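Local coordinates for protein virC2 (Agrobacterium tumefaciens, PDB 2RH3) that enhances T-DNA transfer and virulence in crown gall disease, probably by binding DNA through the C-terminal ribbon-helix-helix domain described here, at residues Phe4-Lys16 against Lys56-Ser68. Numbering follows the deposited sequence. Where two conformers were deposited one is given.
Sequences FLSARPPAPEVSK and KSYPIPHTAFEKS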
loop_
_atom_site.group_PDB
_atom_site.type_symbol
_atom_site.label_atom_id
_atom_site.label_comp_id
_atom_site.label_asym_id
_atom_site.label_seq_id
_atom_site.Cartn_x
_atom_site.Cartn_y
_atom_site.Cartn_z
ATOM N N PHE A 4 -6.304 -4.210 9.668
ATOM C CA PHE A 4 -6.220 -2.763 9.696
ATOM C C PHE A 4 -4.924 -2.321 9.026
ATOM O O PHE A 4 -3.868 -2.933 9.231
ATOM C CB PHE A 4 -6.390 -2.230 11.122
ATOM C CG PHE A 4 -7.763 -2.492 11.693
ATOM C CD1 PHE A 4 -8.800 -1.580 11.500
ATOM C CD2 PHE A 4 -8.028 -3.671 12.391
ATOM C CE1 PHE A 4 -10.082 -1.833 12.007
ATOM C CE2 PHE A 4 -9.302 -3.932 12.903
ATOM C CZ PHE A 4 -10.330 -3.012 12.711
ATOM N N LEU A 5 -5.041 -1.288 8.192
ATOM C CA LEU A 5 -3.998 -0.869 7.259
ATOM C C LEU A 5 -3.755 0.634 7.349
ATOM O O LEU A 5 -4.641 1.392 7.728
ATOM C CB LEU A 5 -4.445 -1.196 5.830
ATOM C CG LEU A 5 -4.900 -2.633 5.575
ATOM C CD1 LEU A 5 -5.984 -2.660 4.506
ATOM C CD2 LEU A 5 -3.716 -3.512 5.191
ATOM N N SER A 6 -2.554 1.060 6.981
ATOM C CA SER A 6 -2.216 2.476 6.978
ATOM C C SER A 6 -1.121 2.747 5.968
ATOM O O SER A 6 -0.273 1.895 5.717
ATOM C CB SER A 6 -1.795 2.955 8.372
ATOM O OG SER A 6 -0.637 2.281 8.822
ATOM N N ALA A 7 -1.159 3.935 5.367
ATOM C CA ALA A 7 -0.151 4.320 4.388
ATOM C C ALA A 7 -0.064 5.827 4.257
ATOM O O ALA A 7 -1.013 6.538 4.574
ATOM C CB ALA A 7 -0.465 3.706 3.031
ATOM N N ARG A 8 1.084 6.300 3.785
ATOM C CA ARG A 8 1.290 7.729 3.522
ATOM C C ARG A 8 1.155 8.008 2.030
ATOM O O ARG A 8 1.605 7.226 1.211
ATOM C CB ARG A 8 2.699 8.139 3.928
ATOM C CG ARG A 8 2.986 8.133 5.407
ATOM C CD ARG A 8 4.376 8.681 5.642
ATOM N NE ARG A 8 4.668 8.817 7.067
ATOM C CZ ARG A 8 4.350 9.878 7.801
ATOM N NH1 ARG A 8 3.719 10.914 7.260
ATOM N NH2 ARG A 8 4.660 9.897 9.088
ATOM N N PRO A 9 0.570 9.156 1.664
ATOM C CA PRO A 9 0.573 9.488 0.242
ATOM C C PRO A 9 1.993 9.596 -0.340
ATOM O O PRO A 9 2.934 9.999 0.376
ATOM C CB PRO A 9 -0.139 10.843 0.203
ATOM C CG PRO A 9 -1.008 10.845 1.444
ATOM C CD PRO A 9 -0.149 10.163 2.469
ATOM N N PRO A 10 2.155 9.239 -1.626
ATOM C CA PRO A 10 3.456 9.317 -2.265
ATOM C C PRO A 10 3.857 10.767 -2.545
ATOM O O PRO A 10 2.995 11.674 -2.575
ATOM C CB PRO A 10 3.237 8.566 -3.583
ATOM C CG PRO A 10 1.795 8.780 -3.892
ATOM C CD PRO A 10 1.111 8.758 -2.557
ATOM N N ALA A 11 5.155 10.972 -2.772
ATOM C CA ALA A 11 5.674 12.245 -3.265
ATOM C C ALA A 11 5.148 12.549 -4.671
ATOM O O ALA A 11 4.811 11.633 -5.418
ATOM C CB ALA A 11 7.194 12.203 -3.286
ATOM N N PRO A 12 5.086 13.844 -5.047
ATOM C CA PRO A 12 4.712 14.132 -6.422
ATOM C C PRO A 12 5.584 13.415 -7.440
ATOM O O PRO A 12 6.779 13.189 -7.202
ATOM C CB PRO A 12 4.903 15.651 -6.524
ATOM C CG PRO A 12 4.667 16.129 -5.161
ATOM C CD PRO A 12 5.304 15.081 -4.279
ATOM N N GLU A 13 4.960 13.051 -8.556
ATOM C CA GLU A 13 5.584 12.351 -9.689
ATOM C C GLU A 13 5.882 10.863 -9.455
ATOM O O GLU A 13 6.327 10.172 -10.380
ATOM C CB GLU A 13 6.828 13.099 -10.225
ATOM C CG GLU A 13 6.611 14.593 -10.515
ATOM C CD GLU A 13 5.988 14.882 -11.879
ATOM O OE1 GLU A 13 5.321 13.996 -12.459
ATOM O OE2 GLU A 13 6.163 16.018 -12.372
ATOM N N VAL A 14 5.628 10.361 -8.246
ATOM C CA VAL A 14 5.739 8.919 -7.972
ATOM C C VAL A 14 4.622 8.174 -8.703
ATOM O O VAL A 14 4.834 7.088 -9.249
ATOM C CB VAL A 14 5.688 8.602 -6.447
ATOM C CG1 VAL A 14 5.530 7.087 -6.156
ATOM C CG2 VAL A 14 6.927 9.166 -5.746
ATOM N N SER A 15 3.447 8.794 -8.717
ATOM C CA SER A 15 2.231 8.197 -9.259
ATOM C C SER A 15 1.428 9.221 -10.051
ATOM O O SER A 15 0.859 10.167 -9.478
ATOM C CB SER A 15 1.357 7.667 -8.114
ATOM O OG SER A 15 0.123 7.204 -8.636
ATOM N N LYS A 16 1.358 9.041 -11.369
ATOM C CA LYS A 16 0.510 9.908 -12.184
ATOM C C LYS A 16 -0.956 9.756 -11.787
ATOM O O LYS A 16 -1.710 10.732 -11.783
ATOM C CB LYS A 16 0.686 9.634 -13.674
ATOM C CG LYS A 16 2.044 10.057 -14.225
ATOM C CD LYS A 16 2.147 9.674 -15.695
ATOM C CE LYS A 16 3.571 9.805 -16.219
ATOM N NZ LYS A 16 3.642 9.375 -17.639
ATOM N N LYS A 56 8.962 -2.765 -1.641
ATOM C CA LYS A 56 8.472 -2.694 -0.263
ATOM C C LYS A 56 7.921 -1.310 0.101
ATOM O O LYS A 56 6.999 -1.193 0.912
ATOM C CB LYS A 56 9.585 -3.096 0.724
ATOM C CG LYS A 56 9.981 -4.565 0.650
ATOM C CD LYS A 56 9.141 -5.415 1.590
ATOM C CE LYS A 56 9.286 -6.888 1.272
ATOM N NZ LYS A 56 8.465 -7.276 0.091
ATOM N N SER A 57 8.486 -0.275 -0.510
ATOM C CA SER A 57 8.099 1.107 -0.217
ATOM C C SER A 57 8.297 2.033 -1.415
ATOM O O SER A 57 8.735 1.610 -2.486
ATOM C CB SER A 57 8.888 1.636 0.989
ATOM O OG SER A 57 10.280 1.523 0.750
ATOM N N TYR A 58 7.988 3.312 -1.204
ATOM C CA TYR A 58 8.011 4.320 -2.259
ATOM C C TYR A 58 8.362 5.679 -1.657
ATOM O O TYR A 58 8.219 5.868 -0.439
ATOM C CB TYR A 58 6.644 4.407 -2.960
ATOM C CG TYR A 58 5.481 4.510 -1.995
ATOM C CD1 TYR A 58 5.033 5.764 -1.539
ATOM C CD2 TYR A 58 4.845 3.362 -1.519
ATOM C CE1 TYR A 58 3.990 5.862 -0.641
ATOM C CE2 TYR A 58 3.808 3.442 -0.602
ATOM C CZ TYR A 58 3.361 4.706 -0.188
ATOM O OH TYR A 58 2.319 4.798 0.705
ATOM N N PRO A 59 8.830 6.621 -2.494
ATOM C CA PRO A 59 9.179 7.957 -1.981
ATOM C C PRO A 59 7.962 8.709 -1.426
ATOM O O PRO A 59 6.887 8.694 -2.032
ATOM C CB PRO A 59 9.714 8.679 -3.220
ATOM C CG PRO A 59 10.131 7.599 -4.144
ATOM C CD PRO A 59 9.088 6.534 -3.944
ATOM N N ILE A 60 8.154 9.355 -0.278
ATOM C CA ILE A 60 7.137 10.231 0.321
ATOM C C ILE A 60 7.609 11.703 0.297
ATOM O O ILE A 60 8.810 11.960 0.168
ATOM C CB ILE A 60 6.783 9.758 1.745
ATOM C CG1 ILE A 60 8.033 9.744 2.635
ATOM C CG2 ILE A 60 6.102 8.369 1.691
ATOM C CD1 ILE A 60 7.758 10.031 4.086
ATOM N N PRO A 61 6.671 12.677 0.389
ATOM C CA PRO A 61 7.102 14.080 0.247
ATOM C C PRO A 61 7.944 14.569 1.422
ATOM O O PRO A 61 7.752 14.103 2.547
ATOM C CB PRO A 61 5.786 14.871 0.205
ATOM C CG PRO A 61 4.686 13.872 0.097
ATOM C CD PRO A 61 5.214 12.553 0.589
ATOM N N HIS A 62 8.862 15.499 1.135
ATOM C CA HIS A 62 9.660 16.207 2.140
ATOM C C HIS A 62 9.719 17.689 1.770
ATOM O O HIS A 62 10.799 18.294 1.713
ATOM C CB HIS A 62 11.083 15.637 2.230
ATOM C CG HIS A 62 11.132 14.194 2.618
ATOM N ND1 HIS A 62 11.004 13.772 3.923
ATOM C CD2 HIS A 62 11.289 13.077 1.872
ATOM C CE1 HIS A 62 11.086 12.453 3.965
ATOM N NE2 HIS A 62 11.259 12.006 2.734
ATOM N N THR A 63 8.543 18.256 1.528
ATOM C CA THR A 63 8.383 19.631 1.079
ATOM C C THR A 63 7.535 20.395 2.095
ATOM O O THR A 63 6.659 19.800 2.735
ATOM C CB THR A 63 7.714 19.668 -0.335
ATOM O OG1 THR A 63 7.284 20.996 -0.649
ATOM C CG2 THR A 63 6.512 18.734 -0.400
ATOM N N ALA A 64 7.784 21.696 2.225
ATOM C CA ALA A 64 6.972 22.569 3.062
ATOM C C ALA A 64 5.570 22.685 2.454
ATOM O O ALA A 64 4.626 23.074 3.132
ATOM C CB ALA A 64 7.618 23.933 3.179
ATOM N N PHE A 65 5.447 22.336 1.175
ATOM C CA PHE A 65 4.150 22.339 0.492
ATOM C C PHE A 65 3.304 21.122 0.843
ATOM O O PHE A 65 2.129 21.060 0.487
ATOM C CB PHE A 65 4.329 22.436 -1.028
ATOM C CG PHE A 65 4.756 23.800 -1.508
ATOM C CD1 PHE A 65 3.809 24.807 -1.719
ATOM C CD2 PHE A 65 6.100 24.080 -1.754
ATOM C CE1 PHE A 65 4.190 26.068 -2.172
ATOM C CE2 PHE A 65 6.494 25.347 -2.201
ATOM C CZ PHE A 65 5.536 26.339 -2.409
ATOM N N GLU A 66 3.896 20.155 1.540
ATOM C CA GLU A 66 3.178 18.938 1.911
ATOM C C GLU A 66 3.240 18.646 3.406
ATOM O O GLU A 66 4.321 18.508 3.982
ATOM C CB GLU A 66 3.687 17.734 1.115
ATOM C CG GLU A 66 3.620 17.920 -0.390
ATOM C CD GLU A 66 2.913 16.783 -1.087
ATOM O OE1 GLU A 66 2.052 16.137 -0.455
ATOM O OE2 GLU A 66 3.208 16.544 -2.273
ATOM N N LYS A 67 2.063 18.559 4.019
ATOM C CA LYS A 67 1.931 18.232 5.433
ATOM C C LYS A 67 1.841 16.714 5.627
ATOM O O LYS A 67 1.644 15.964 4.659
ATOM C CB LYS A 67 0.717 18.955 6.037
ATOM C CG LYS A 67 0.820 20.478 5.982
ATOM C CD LYS A 67 -0.059 21.173 7.020
ATOM C CE LYS A 67 -1.444 21.518 6.480
ATOM N NZ LYS A 67 -2.418 20.405 6.650
ATOM N N SER A 68 2.001 16.270 6.871
ATOM C CA SER A 68 1.961 14.849 7.202
ATOM C C SER A 68 0.544 14.302 7.115
ATOM O O SER A 68 -0.366 14.800 7.782
ATOM C CB SER A 68 2.532 14.603 8.599
ATOM O OG SER A 68 2.458 13.231 8.934
HETATM O O HOH W 1 3.159 4.263 3.388
HETATM O O HOH W 2 2.051 14.093 -2.652
#
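Tyr58 reaches across to the backbone of Arg8: Tyr58 OH donates to Arg8 O at 2.6 Å, the donor lying in the carbonyl plane and Arg8 O at the edge of the ring. A water accepting from Arg8 N donates to Tyr58 OH, so the phenol holds Arg8 O directly and Arg8 N through the water. CG lies between the backbone N and carbonyl carbon (chi1 49°), which turns the ring against Pro10, Tyr58 CD1 being 3.9 Å from Pro10 CB. Pro9, Pro10, Pro59 and Pro61 suit this crossing, offering apolar rings and no N-H to satisfy; Pro61 CD lies 3.4 Å from Pro9 O. Ala11 N donates to Pro59 O at 3.0 Å, nearly straight at the hydrogen but from above the carbonyl plane. Small Ala11 lets the chains come close, while Val14 CG2 packs on Pro59 CB at 3.8 Å. Outward, Arg8, extended as far as NE, passes Ile60 CD1, and Arg8 NH1 donates in the guanidinium plane to Ser68 OG at 3.1 Å. A second water bridges Pro10 O and Glu66 OE2. Beyond the two segments, Phe113 (edge-to-face) and Leu109 of helix 97-118 pack on Tyr58. The contact ties together loops flanking the antiparallel ribbon, 2-7 with 71-76, of a single-chain ribbon-helix-helix fold.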